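Local coordinates for hypothetical protein (PDB 4M8R) that is of unknown function but joins an immunoglobulin-like N-terminal domain to a WD40-like beta-propeller domain, as expected for the DUF4784 family, at residues A[18-22]-A[23-27]; A[132-135]-A[136-140]; A[155-158]-A[159-163]; A[414-417]-A[418-421]. All coordinates share one frame; numbering follows the deposited sequence.

Interaction 1: A[18-22]-A[23-27]; sequences VTEAN and QTVKP
The Gln23 side chain lies back over the backbone of Glu20: its CB sits 3.3 Å from Glu20 O, and its amide oxygen OE1 reaches to 4.1 Å from Glu20 CB. CG points away from its own carbonyl carbon (chi1 -63°) and the chain is extended beyond it, which carries the amide back along the preceding turn. Beneath this overlap the main chain closes a type II turn, with Gln23 N donating to Glu20 O at 3.1 Å and the donor tilted from the carbonyl plane. A type I turn from Val18 to Ala21, held by Ala21 N on Val18 O at 3.0 Å, overlaps it. Together the two turns lead from strand 16-18 to strand 24-25, the two edge strands of the sheet in the N-terminal Ig-like domain, which this short link joins directly. Glu20 also has an apolar neighbour, Val25 CG1 lying 4.0 Å from Glu20 CB. Its chain bends at chi2 (79°), turning the carboxylate from this methyl to His32 on strand 30-36, where OE2 is hydrogen-bonded to ND1. Val25 is buried and packs on Leu108, while Gln23 remains at the exposed surface.

Interaction 2: A[132-135]-A[136-140]; sequences AYAE and ETVTG
In the bend that follows strand 128-133 of the WD40-like domain, on the way to strand 143-145, the side chains of Ala134 and Val138 point at each other. The methyl of Ala134 meets one branch of the valine, Ala134 CB lying 3.5 Å from Val138 CG1, and the CA atoms of the two residues are 6.4 Å apart. Just before the bend lies a classic beta bulge, in which Ala132 and Tyr133 both face Leu119. Val138 CG1 stands anti to its backbone N (chi1 169°) and is thereby turned to the alanine, while the other branch, CG2, is directed at the carbonyl oxygen of Glu135. Arg118 of the neighbouring strand packs on both Ala134 and Val138. No hydrogen bond joins 132-135 to 136-140; within 136-140, Thr137 OG1 donates to Glu136 O at 2.5 Å and Thr139 OG1 to Val138 O at 2.5 Å. Both glutamates look outward to a second subunit. Glu135 OE1 forms a salt bridge with Arg375 of that subunit, and Glu136 OE2 accepts a hydrogen bond from the backbone N of its Asp410. Glu135 also comes close to its own counterpart in that subunit, and Arg375 probably offsets the mutual repulsion of the two carboxylates. The chemistry is thus divided: a small apolar contact lies inside the bend, whereas the acidic groups at its apex serve the subunit interface.

Interaction 3: A[155-158]-A[159-163]; sequences VVNL and QKTYG
Leu158 O and Thr161 meet through two hydrogen bonds to the one carbonyl oxygen. The backbone Thr161 N donates to Leu158 O at 3.1 Å, closing a type II turn, and the hydroxyl Thr161 OG1 donates to the same oxygen at 2.6 Å, lying in the carbonyl plane. With chi1 at 57°, OG1 is set between the threonine's backbone N and carbonyl carbon, close enough to the turn to make this second bond. Its methyl takes the apolar side, Thr161 CG2 resting 3.7 Å from Leu158 CB where the two side chains cross at about a right angle. Asn157 spans the base of the loop: its ND2 donates to Gly163 O at 3.0 Å, nearly along the C=O axis and with the acceptor in the amide plane, and also gives a hydrogen bond to Asn423 O. A water completes the network. It accepts from Leu158 N at 2.8 Å and donates to Thr161 OG1 at 2.8 Å and to Gly163 O at 2.9 Å, so that Gly163 O is shared by amide and water. Replacing Asn157 with an alanine here would probably leave both Gly163 O and Asn423 O without the donor they share in the side-chain NH2, easing the tie between loop base and C-terminus. Farther out, Gln159 NE2 is bonded to Asn205. The whole forms a turn-centred connection between antiparallel strands 153-156 and 163-170, the first two strands of a four-stranded sheet such as makes up a beta-propeller blade.

Interaction 4: A[414-417]-A[418-421]; sequences MPYN and SVVW
Val419 CG1 receives the apolar contacts from the preceding loop. The selenomethionine at position 414 reaches it with its terminal methyl, Met414 CE lying 3.9 Å from Val419 CG1, and Tyr416 brings a ring carbon, CD2, to 3.9 Å from the same methyl. Both side chains cross Val419 at about a right angle, and the approach to the tyrosine ring is oblique. Bends at chi2 (-68°) and chi3 (-94°) curl the selenomethionine back, so that its selenium sits in plane at the edge of the Tyr416 ring. Pro415 adds to this cluster by setting CD over one face of the ring, 4.0 Å above the plane and offset toward its rim.

Among polar interactions, no hydrogen bond links 414-417 to 418-421. The loop folds through an inverse gamma turn centred on Pro415, with a weak bond from Tyr416 N to Met414 O at 3.0 Å. The polar ends are held by other parts of the domain: Tyr416 OH is bonded to Glu130 on strand 128-133, and Asn417 OD1 accepts from Arg393. Val419 N donates to the hydroxyl oxygen of Ser371.

In the fold, this loop delivers the chain into strand 419-422, which pairs antiparallel with strand 118-123 through backbone bonds of Ser418 with Ile122 and Val420 with Tyr120. Met414 and Val419 both pack on Leu119 of that strand, and Met414 and Tyr416 extend across to Ala132 on strand 128-133.

Overall arrangement
The four contacts follow one another along the chain. Interaction 1 stands apart in the N-terminal Ig-like domain, its centre about 30 to 40 Å from theirs, the other three all lying in the WD40-like domain. Interactions 2 and 4, with centres about 16 Å apart, reach the same four-stranded sheet, where C-terminal strand 419-422 joins strands from the start of that domain; Tyr133 CD2 packs 3.6 Å from Trp421 CH2. This closure is consistent with a propeller ring. Interaction 3 belongs to the next sheet and meets interaction 4 where Asn157 CB lies 3.3 Å from Trp421 O. Only interaction 2 contacts another subunit.

Interaction 1: A[18-22]-A[23-27]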
ATOM      1  N   VAL A  18     -10.662  39.196  -3.836  1.00 41.99           N
ATOM      2  CA  VAL A  18      -9.666  38.736  -4.784  1.00 40.36           C
ATOM      3  C   VAL A  18     -10.049  39.294  -6.138  1.00 40.43           C
ATOM      4  O   VAL A  18     -11.175  39.120  -6.581  1.00 40.50           O
ATOM      5  CB  VAL A  18      -9.636  37.203  -4.851  1.00 39.44           C
ATOM      6  CG1 VAL A  18      -8.502  36.725  -5.740  1.00 38.82           C
ATOM      7  CG2 VAL A  18      -9.496  36.620  -3.453  1.00 39.38           C
ATOM      8  N   THR A  19      -9.115  39.969  -6.795  1.00 41.54           N
ATOM      9  CA  THR A  19      -9.393  40.578  -8.090  1.00 42.60           C
ATOM     10  C   THR A  19      -9.914  39.532  -9.069  1.00 41.23           C
ATOM     11  O   THR A  19     -10.891  39.771  -9.767  1.00 42.22           O
ATOM     12  CB  THR A  19      -8.140  41.259  -8.673  1.00 43.33           C
ATOM     13  OG1 THR A  19      -7.694  42.275  -7.768  1.00 44.16           O
ATOM     14  CG2 THR A  19      -8.431  41.887 -10.032  1.00 43.94           C
ATOM     15  N   GLU A  20      -9.276  38.368  -9.094  1.00 39.09           N
ATOM     16  CA  GLU A  20      -9.638  37.308 -10.029  1.00 39.11           C
ATOM     17  C   GLU A  20     -10.688  36.350  -9.449  1.00 38.04           C
ATOM     18  O   GLU A  20     -10.763  35.192  -9.859  1.00 36.79           O
ATOM     19  CB  GLU A  20      -8.381  36.523 -10.447  1.00 39.29           C
ATOM     20  CG  GLU A  20      -7.311  37.356 -11.148  1.00 40.98           C
ATOM     21  CD  GLU A  20      -6.446  38.181 -10.202  1.00 41.61           C
ATOM     22  OE1 GLU A  20      -6.613  38.086  -8.970  1.00 41.85           O
ATOM     23  OE2 GLU A  20      -5.592  38.937 -10.701  1.00 42.72           O
ATOM     24  N   ALA A  21     -11.504  36.829  -8.511  1.00 38.53           N
ATOM     25  CA  ALA A  21     -12.483  35.980  -7.832  1.00 38.43           C
ATOM     26  C   ALA A  21     -13.411  35.272  -8.816  1.00 39.51           C
ATOM     27  O   ALA A  21     -13.893  35.876  -9.770  1.00 41.76           O
ATOM     28  CB  ALA A  21     -13.300  36.799  -6.848  1.00 38.73           C
ATOM     29  N   ASN A  22     -13.613  33.978  -8.587  1.00 39.97           N
ATOM     30  CA  ASN A  22     -14.508  33.147  -9.396  1.00 41.13           C
ATOM     31  C   ASN A  22     -14.102  32.982 -10.861  1.00 42.61           C
ATOM     32  O   ASN A  22     -14.908  32.564 -11.684  1.00 43.14           O
ATOM     33  CB  ASN A  22     -15.941  33.672  -9.296  1.00 42.25           C
ATOM     34  CG  ASN A  22     -16.451  33.675  -7.874  1.00 42.27           C
ATOM     35  OD1 ASN A  22     -16.268  32.704  -7.130  1.00 42.48           O
ATOM     36  ND2 ASN A  22     -17.091  34.766  -7.480  1.00 43.36           N
ATOM     37  N   GLN A  23     -12.847  33.279 -11.178  1.00 44.65           N
ATOM     38  CA  GLN A  23     -12.335  33.102 -12.525  1.00 45.97           C
ATOM     39  C   GLN A  23     -11.396  31.912 -12.550  1.00 42.29           C
ATOM     40  O   GLN A  23     -11.008  31.379 -11.507  1.00 40.99           O
ATOM     41  CB  GLN A  23     -11.596  34.357 -12.985  1.00 52.38           C
ATOM     42  CG  GLN A  23     -12.478  35.596 -13.078  1.00 62.62           C
ATOM     43  CD  GLN A  23     -11.711  36.839 -13.508  1.00 78.14           C
ATOM     44  OE1 GLN A  23     -10.546  36.767 -13.911  1.00 92.34           O
ATOM     45  NE2 GLN A  23     -12.364  37.994 -13.417  1.00 82.39           N
ATOM     46  N   THR A  24     -11.043  31.488 -13.754  1.00 41.73           N
ATOM     47  CA  THR A  24     -10.059  30.443 -13.936  1.00 41.40           C
ATOM     48  C   THR A  24      -8.672  31.080 -14.049  1.00 40.52           C
ATOM     49  O   THR A  24      -8.467  32.011 -14.827  1.00 40.94           O
ATOM     50  CB  THR A  24     -10.375  29.589 -15.180  1.00 43.79           C
ATOM     51  OG1 THR A  24     -11.644  28.946 -14.999  1.00 45.14           O
ATOM     52  CG2 THR A  24      -9.301  28.519 -15.395  1.00 44.06           C
ATOM     53  N   VAL A  25      -7.731  30.577 -13.263  1.00 38.64           N
ATOM     54  CA  VAL A  25      -6.362  31.078 -13.284  1.00 39.92           C
ATOM     55  C   VAL A  25      -5.407  29.912 -13.507  1.00 40.78           C
ATOM     56  O   VAL A  25      -5.779  28.764 -13.309  1.00 41.76           O
ATOM     57  CB  VAL A  25      -6.012  31.828 -11.979  1.00 40.26           C
ATOM     58  CG1 VAL A  25      -6.900  33.050 -11.821  1.00 40.74           C
ATOM     59  CG2 VAL A  25      -6.148  30.928 -10.759  1.00 38.92           C
ATOM     60  N   LYS A  26      -4.185  30.206 -13.936  1.00 43.55           N
ATOM     61  CA  LYS A  26      -3.209  29.159 -14.248  1.00 44.39           C
ATOM     62  C   LYS A  26      -2.107  29.083 -13.194  1.00 41.45           C
ATOM     63  O   LYS A  26      -1.737  30.096 -12.606  1.00 40.71           O
ATOM     64  CB  LYS A  26      -2.589  29.403 -15.625  1.00 48.49           C
ATOM     65  CG  LYS A  26      -3.544  29.137 -16.781  1.00 55.52           C
ATOM     66  CD  LYS A  26      -2.985  29.621 -18.114  1.00 62.68           C
ATOM     67  CE  LYS A  26      -3.011  31.141 -18.218  1.00 71.69           C
ATOM     68  NZ  LYS A  26      -2.947  31.616 -19.631  1.00 80.98           N
ATOM     69  N   PRO A  27      -1.577  27.876 -12.951  1.00 37.50           N
ATOM     70  CA  PRO A  27      -0.373  27.762 -12.147  1.00 36.83           C
ATOM     71  C   PRO A  27       0.723  28.682 -12.663  1.00 37.32           C
ATOM     72  O   PRO A  27       0.977  28.712 -13.864  1.00 38.47           O
ATOM     73  CB  PRO A  27       0.028  26.298 -12.333  1.00 36.00           C
ATOM     74  CG  PRO A  27      -1.258  25.596 -12.546  1.00 35.29           C
ATOM     75  CD  PRO A  27      -2.130  26.559 -13.305  1.00 36.72           C
TER

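Interaction 2: A[132-135]-A[136-140]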
ATOM      1  N   ALA A 132      17.602  16.651 -23.451  1.00 60.29           N
ATOM      2  CA  ALA A 132      18.286  15.934 -24.529  1.00 62.68           C
ATOM      3  C   ALA A 132      17.410  14.853 -25.144  1.00 62.91           C
ATOM      4  O   ALA A 132      17.528  14.559 -26.332  1.00 64.68           O
ATOM      5  CB  ALA A 132      19.579  15.319 -24.010  1.00 64.31           C
ATOM      6  N   TYR A 133      16.550  14.246 -24.328  1.00 61.97           N
ATOM      7  CA  TYR A 133      15.657  13.195 -24.804  1.00 61.38           C
ATOM      8  C   TYR A 133      14.344  13.171 -24.034  1.00 58.89           C
ATOM      9  O   TYR A 133      14.316  13.297 -22.808  1.00 56.40           O
ATOM     10  CB  TYR A 133      16.335  11.821 -24.703  1.00 62.02           C
ATOM     11  CG  TYR A 133      15.402  10.666 -24.994  1.00 61.12           C
ATOM     12  CD1 TYR A 133      15.197  10.221 -26.293  1.00 63.00           C
ATOM     13  CD2 TYR A 133      14.708  10.030 -23.967  1.00 59.18           C
ATOM     14  CE1 TYR A 133      14.335   9.171 -26.563  1.00 63.66           C
ATOM     15  CE2 TYR A 133      13.839   8.985 -24.227  1.00 59.63           C
ATOM     16  CZ  TYR A 133      13.660   8.558 -25.526  1.00 61.49           C
ATOM     17  OH  TYR A 133      12.804   7.518 -25.781  1.00 63.26           O
ATOM     18  N   ALA A 134      13.259  13.007 -24.778  1.00 59.70           N
ATOM     19  CA  ALA A 134      11.956  12.678 -24.216  1.00 58.80           C
ATOM     20  C   ALA A 134      11.267  11.798 -25.240  1.00 63.06           C
ATOM     21  O   ALA A 134      11.505  11.952 -26.436  1.00 67.52           O
ATOM     22  CB  ALA A 134      11.149  13.937 -23.953  1.00 56.14           C
ATOM     23  N   GLU A 135      10.430  10.870 -24.794  1.00 64.85           N
ATOM     24  CA  GLU A 135       9.768   9.976 -25.737  1.00 71.25           C
ATOM     25  C   GLU A 135       8.620  10.673 -26.465  1.00 74.81           C
ATOM     26  O   GLU A 135       8.194  11.758 -26.076  1.00 71.86           O
ATOM     27  CB  GLU A 135       9.329   8.672 -25.074  1.00 74.55           C
ATOM     28  CG  GLU A 135       8.271   8.793 -24.002  1.00 77.31           C
ATOM     29  CD  GLU A 135       7.999   7.452 -23.349  1.00 81.19           C
ATOM     30  OE1 GLU A 135       7.521   6.537 -24.064  1.00 86.47           O
ATOM     31  OE2 GLU A 135       8.262   7.317 -22.132  1.00 72.09           O
ATOM     32  N   GLU A 136       8.134  10.028 -27.522  1.00 81.40           N
ATOM     33  CA  GLU A 136       7.322  10.690 -28.551  1.00 87.06           C
ATOM     34  C   GLU A 136       6.113  11.470 -28.014  1.00 88.84           C
ATOM     35  O   GLU A 136       5.608  11.199 -26.919  1.00 80.35           O
ATOM     36  CB  GLU A 136       6.881   9.674 -29.618  1.00 89.76           C
ATOM     37  CG  GLU A 136       6.550  10.289 -30.973  1.00 91.91           C
ATOM     38  CD  GLU A 136       7.213   9.562 -32.124  1.00101.26           C
ATOM     39  OE1 GLU A 136       8.447   9.389 -32.069  1.00106.01           O
ATOM     40  OE2 GLU A 136       6.511   9.174 -33.086  1.00103.99           O
ATOM     41  N   THR A 137       5.679  12.445 -28.816  1.00 94.73           N
ATOM     42  CA  THR A 137       4.585  13.373 -28.495  1.00 94.17           C
ATOM     43  C   THR A 137       4.959  14.327 -27.361  1.00 95.95           C
ATOM     44  O   THR A 137       4.095  14.735 -26.584  1.00102.57           O
ATOM     45  CB  THR A 137       3.238  12.659 -28.181  1.00 90.89           C
ATOM     46  OG1 THR A 137       3.263  12.089 -26.865  1.00 87.24           O
ATOM     47  CG2 THR A 137       2.927  11.580 -29.212  1.00 91.97           C
ATOM     48  N   VAL A 138       6.239  14.689 -27.274  1.00 92.46           N
ATOM     49  CA  VAL A 138       6.694  15.634 -26.258  1.00 92.31           C
ATOM     50  C   VAL A 138       7.367  16.847 -26.898  1.00 99.00           C
ATOM     51  O   VAL A 138       8.304  16.701 -27.690  1.00 91.65           O
ATOM     52  CB  VAL A 138       7.645  14.967 -25.240  1.00 89.50           C
ATOM     53  CG1 VAL A 138       8.314  16.011 -24.351  1.00 81.20           C
ATOM     54  CG2 VAL A 138       6.881  13.960 -24.387  1.00 87.62           C
ATOM     55  N   THR A 139       6.856  18.032 -26.554  1.00108.63           N
ATOM     56  CA  THR A 139       7.493  19.321 -26.859  1.00114.72           C
ATOM     57  C   THR A 139       6.878  20.419 -25.963  1.00107.94           C
ATOM     58  O   THR A 139       5.985  21.157 -26.386  1.00101.29           O
ATOM     59  CB  THR A 139       7.370  19.713 -28.359  1.00119.54           C
ATOM     60  OG1 THR A 139       7.970  18.703 -29.184  1.00119.10           O
ATOM     61  CG2 THR A 139       8.067  21.050 -28.641  1.00117.31           C
ATOM     62  N   GLY A 140       7.351  20.494 -24.718  1.00102.58           N
ATOM     63  CA  GLY A 140       6.946  21.546 -23.778  1.00100.74           C
ATOM     64  C   GLY A 140       7.857  22.764 -23.853  1.00104.10           C
ATOM     65  O   GLY A 140       7.584  23.707 -24.595  1.00 98.08           O
TER

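Interaction 3: A[155-158]-A[159-163]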
ATOM      1  N   VAL A 155      24.702  16.673 -10.502  1.00 47.07           N
ATOM      2  CA  VAL A 155      23.283  16.871 -10.727  1.00 44.96           C
ATOM      3  C   VAL A 155      22.521  15.552 -10.708  1.00 43.10           C
ATOM      4  O   VAL A 155      22.889  14.601 -11.394  1.00 43.61           O
ATOM      5  CB  VAL A 155      23.043  17.612 -12.049  1.00 47.08           C
ATOM      6  CG1 VAL A 155      21.557  17.841 -12.269  1.00 45.56           C
ATOM      7  CG2 VAL A 155      23.794  18.936 -12.034  1.00 49.12           C
ATOM      8  N   VAL A 156      21.452  15.517  -9.919  1.00 41.04           N
ATOM      9  CA  VAL A 156      20.644  14.320  -9.731  1.00 39.48           C
ATOM     10  C   VAL A 156      19.173  14.689  -9.648  1.00 37.43           C
ATOM     11  O   VAL A 156      18.823  15.863  -9.530  1.00 36.81           O
ATOM     12  CB  VAL A 156      21.027  13.581  -8.435  1.00 39.80           C
ATOM     13  CG1 VAL A 156      22.462  13.097  -8.504  1.00 41.72           C
ATOM     14  CG2 VAL A 156      20.832  14.473  -7.216  1.00 39.63           C
ATOM     15  N   ASN A 157      18.317  13.676  -9.693  1.00 36.58           N
ATOM     16  CA  ASN A 157      16.879  13.873  -9.613  1.00 35.25           C
ATOM     17  C   ASN A 157      16.285  13.043  -8.498  1.00 35.17           C
ATOM     18  O   ASN A 157      16.669  11.897  -8.300  1.00 36.53           O
ATOM     19  CB  ASN A 157      16.222  13.472 -10.930  1.00 36.04           C
ATOM     20  CG  ASN A 157      14.704  13.366 -10.824  1.00 35.72           C
ATOM     21  OD1 ASN A 157      14.145  12.270 -10.891  1.00 36.13           O
ATOM     22  ND2 ASN A 157      14.030  14.505 -10.665  1.00 34.93           N
ATOM     23  N   LEU A 158      15.360  13.634  -7.752  1.00 35.11           N
ATOM     24  CA  LEU A 158      14.500  12.867  -6.872  1.00 35.32           C
ATOM     25  C   LEU A 158      13.211  12.631  -7.626  1.00 36.11           C
ATOM     26  O   LEU A 158      12.547  13.578  -8.027  1.00 36.72           O
ATOM     27  CB  LEU A 158      14.227  13.617  -5.573  1.00 33.94           C
ATOM     28  CG  LEU A 158      13.270  12.914  -4.606  1.00 33.21           C
ATOM     29  CD1 LEU A 158      13.769  11.522  -4.247  1.00 33.56           C
ATOM     30  CD2 LEU A 158      13.089  13.765  -3.360  1.00 33.29           C
ATOM     31  N   GLN A 159      12.853  11.370  -7.822  1.00 39.25           N
ATOM     32  CA  GLN A 159      11.720  11.044  -8.669  1.00 41.44           C
ATOM     33  C   GLN A 159      10.467  11.826  -8.269  1.00 38.81           C
ATOM     34  O   GLN A 159      10.195  12.022  -7.085  1.00 35.52           O
ATOM     35  CB  GLN A 159      11.444   9.536  -8.682  1.00 47.82           C
ATOM     36  CG  GLN A 159      11.120   8.918  -7.329  1.00 55.61           C
ATOM     37  CD  GLN A 159      10.544   7.510  -7.439  1.00 66.66           C
ATOM     38  OE1 GLN A 159      10.363   6.977  -8.539  1.00 67.12           O
ATOM     39  NE2 GLN A 159      10.246   6.904  -6.289  1.00 70.80           N
ATOM     40  N   LYS A 160       9.736  12.286  -9.283  1.00 38.51           N
ATOM     41  CA  LYS A 160       8.458  13.006  -9.142  1.00 36.92           C
ATOM     42  C   LYS A 160       8.568  14.468  -8.729  1.00 33.96           C
ATOM     43  O   LYS A 160       7.552  15.143  -8.645  1.00 34.75           O
ATOM     44  CB  LYS A 160       7.488  12.274  -8.210  1.00 39.14           C
ATOM     45  CG  LYS A 160       7.209  10.838  -8.616  1.00 43.24           C
ATOM     46  CD  LYS A 160       6.242  10.185  -7.650  1.00 45.90           C
ATOM     47  CE  LYS A 160       5.936   8.758  -8.063  1.00 50.99           C
ATOM     48  NZ  LYS A 160       5.094   8.083  -7.037  1.00 57.77           N
ATOM     49  N   THR A 161       9.772  14.971  -8.487  1.00 32.85           N
ATOM     50  CA  THR A 161       9.940  16.370  -8.096  1.00 31.77           C
ATOM     51  C   THR A 161       9.899  17.338  -9.270  1.00 31.92           C
ATOM     52  O   THR A 161       9.699  18.534  -9.074  1.00 32.69           O
ATOM     53  CB  THR A 161      11.257  16.586  -7.333  1.00 31.67           C
ATOM     54  OG1 THR A 161      12.359  16.157  -8.140  1.00 31.46           O
ATOM     55  CG2 THR A 161      11.236  15.807  -6.035  1.00 31.32           C
ATOM     56  N   TYR A 162      10.074  16.819 -10.482  1.00 33.25           N
ATOM     57  CA  TYR A 162      10.130  17.630 -11.711  1.00 34.24           C
ATOM     58  C   TYR A 162      11.098  18.798 -11.550  1.00 34.17           C
ATOM     59  O   TYR A 162      10.731  19.967 -11.703  1.00 33.83           O
ATOM     60  CB  TYR A 162       8.733  18.105 -12.158  1.00 33.90           C
ATOM     61  CG  TYR A 162       8.682  18.538 -13.616  1.00 35.42           C
ATOM     62  CD1 TYR A 162       9.016  17.652 -14.639  1.00 36.29           C
ATOM     63  CD2 TYR A 162       8.277  19.820 -13.973  1.00 35.82           C
ATOM     64  CE1 TYR A 162       8.968  18.035 -15.970  1.00 36.61           C
ATOM     65  CE2 TYR A 162       8.223  20.213 -15.306  1.00 36.11           C
ATOM     66  CZ  TYR A 162       8.571  19.316 -16.300  1.00 36.82           C
ATOM     67  OH  TYR A 162       8.519  19.696 -17.623  1.00 36.33           O
ATOM     68  N   GLY A 163      12.338  18.441 -11.234  1.00 33.72           N
ATOM     69  CA  GLY A 163      13.431  19.389 -11.133  1.00 34.38           C
ATOM     70  C   GLY A 163      14.709  18.656 -10.779  1.00 35.94           C
ATOM     71  O   GLY A 163      14.701  17.430 -10.628  1.00 36.18           O
TER
HETATM   72  O   HOH W   1      15.148  16.429  -7.930  1.00 27.31           O

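Interaction 4: A[414-417]-A[418-421]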
HETATM    1  N   MSE A 414      25.227  15.205 -28.408  1.00102.08           N
HETATM    2  CA  MSE A 414      25.437  15.340 -26.962  1.00 93.16           C
HETATM    3  C   MSE A 414      26.651  16.155 -26.566  1.00 88.86           C
HETATM    4  O   MSE A 414      27.681  15.590 -26.188  1.00 88.41           O
HETATM    5  CB  MSE A 414      25.545  13.934 -26.348  1.00 89.90           C
HETATM    6  CG  MSE A 414      24.364  13.014 -26.677  1.00 87.65           C
HETATM    7 SE   MSE A 414      22.682  13.613 -25.827  0.75 80.60          SE
HETATM    8  CE  MSE A 414      22.810  12.490 -24.221  1.00 76.44           C
ATOM      9  N   PRO A 415      26.546  17.497 -26.632  1.00 85.13           N
ATOM     10  CA  PRO A 415      27.628  18.372 -26.166  1.00 83.58           C
ATOM     11  C   PRO A 415      27.596  18.587 -24.642  1.00 77.39           C
ATOM     12  O   PRO A 415      27.525  19.727 -24.172  1.00 76.58           O
ATOM     13  CB  PRO A 415      27.357  19.676 -26.923  1.00 87.30           C
ATOM     14  CG  PRO A 415      25.877  19.703 -27.072  1.00 86.70           C
ATOM     15  CD  PRO A 415      25.438  18.269 -27.223  1.00 85.67           C
ATOM     16  N   TYR A 416      27.667  17.485 -23.890  1.00 72.27           N
ATOM     17  CA  TYR A 416      27.533  17.497 -22.430  1.00 67.18           C
ATOM     18  C   TYR A 416      28.572  16.590 -21.777  1.00 67.04           C
ATOM     19  O   TYR A 416      28.972  15.578 -22.355  1.00 65.37           O
ATOM     20  CB  TYR A 416      26.154  16.978 -21.999  1.00 62.06           C
ATOM     21  CG  TYR A 416      24.966  17.489 -22.785  1.00 61.19           C
ATOM     22  CD1 TYR A 416      24.623  18.833 -22.770  1.00 61.87           C
ATOM     23  CD2 TYR A 416      24.165  16.616 -23.515  1.00 60.49           C
ATOM     24  CE1 TYR A 416      23.529  19.301 -23.480  1.00 63.27           C
ATOM     25  CE2 TYR A 416      23.066  17.076 -24.228  1.00 61.44           C
ATOM     26  CZ  TYR A 416      22.755  18.418 -24.205  1.00 62.70           C
ATOM     27  OH  TYR A 416      21.670  18.882 -24.907  1.00 64.43           O
ATOM     28  N   ASN A 417      28.981  16.947 -20.561  1.00 68.74           N
ATOM     29  CA  ASN A 417      29.778  16.057 -19.701  1.00 69.10           C
ATOM     30  C   ASN A 417      28.928  15.366 -18.640  1.00 64.20           C
ATOM     31  O   ASN A 417      29.323  14.328 -18.104  1.00 63.00           O
ATOM     32  CB  ASN A 417      30.912  16.824 -19.008  1.00 72.71           C
ATOM     33  CG  ASN A 417      32.177  16.886 -19.843  1.00 76.59           C
ATOM     34  OD1 ASN A 417      32.609  15.881 -20.409  1.00 76.20           O
ATOM     35  ND2 ASN A 417      32.788  18.064 -19.909  1.00 80.68           N
ATOM     36  N   SER A 418      27.777  15.952 -18.327  1.00 61.55           N
ATOM     37  CA  SER A 418      26.847  15.367 -17.373  1.00 57.45           C
ATOM     38  C   SER A 418      25.459  15.302 -17.980  1.00 54.33           C
ATOM     39  O   SER A 418      24.970  16.284 -18.545  1.00 52.79           O
ATOM     40  CB  SER A 418      26.803  16.201 -16.095  1.00 57.72           C
ATOM     41  OG  SER A 418      28.103  16.378 -15.566  1.00 60.71           O
ATOM     42  N   VAL A 419      24.837  14.132 -17.871  1.00 52.07           N
ATOM     43  CA  VAL A 419      23.421  13.982 -18.189  1.00 51.22           C
ATOM     44  C   VAL A 419      22.720  13.316 -17.017  1.00 48.24           C
ATOM     45  O   VAL A 419      23.347  12.594 -16.243  1.00 47.63           O
ATOM     46  CB  VAL A 419      23.178  13.163 -19.474  1.00 52.37           C
ATOM     47  CG1 VAL A 419      23.678  13.931 -20.687  1.00 55.38           C
ATOM     48  CG2 VAL A 419      23.822  11.785 -19.389  1.00 51.73           C
ATOM     49  N   VAL A 420      21.421  13.559 -16.899  1.00 47.39           N
ATOM     50  CA  VAL A 420      20.642  13.049 -15.784  1.00 44.24           C
ATOM     51  C   VAL A 420      19.230  12.697 -16.226  1.00 42.93           C
ATOM     52  O   VAL A 420      18.584  13.462 -16.937  1.00 44.28           O
ATOM     53  CB  VAL A 420      20.604  14.072 -14.620  1.00 44.21           C
ATOM     54  CG1 VAL A 420      20.154  15.448 -15.104  1.00 45.85           C
ATOM     55  CG2 VAL A 420      19.707  13.580 -13.492  1.00 43.00           C
ATOM     56  N   TRP A 421      18.763  11.524 -15.813  1.00 42.32           N
ATOM     57  CA  TRP A 421      17.362  11.153 -15.981  1.00 42.97           C
ATOM     58  C   TRP A 421      16.528  11.838 -14.897  1.00 42.13           C
ATOM     59  O   TRP A 421      16.948  11.909 -13.740  1.00 41.33           O
ATOM     60  CB  TRP A 421      17.188   9.641 -15.861  1.00 43.04           C
ATOM     61  CG  TRP A 421      17.512   8.858 -17.101  1.00 43.82           C
ATOM     62  CD1 TRP A 421      18.537   7.977 -17.268  1.00 43.19           C
ATOM     63  CD2 TRP A 421      16.788   8.871 -18.336  1.00 45.36           C
ATOM     64  NE1 TRP A 421      18.501   7.445 -18.527  1.00 45.51           N
ATOM     65  CE2 TRP A 421      17.439   7.974 -19.206  1.00 46.58           C
ATOM     66  CE3 TRP A 421      15.655   9.552 -18.789  1.00 46.62           C
ATOM     67  CZ2 TRP A 421      16.997   7.739 -20.510  1.00 49.23           C
ATOM     68  CZ3 TRP A 421      15.215   9.321 -20.087  1.00 49.98           C
ATOM     69  CH2 TRP A 421      15.886   8.420 -20.932  1.00 51.15           C
TER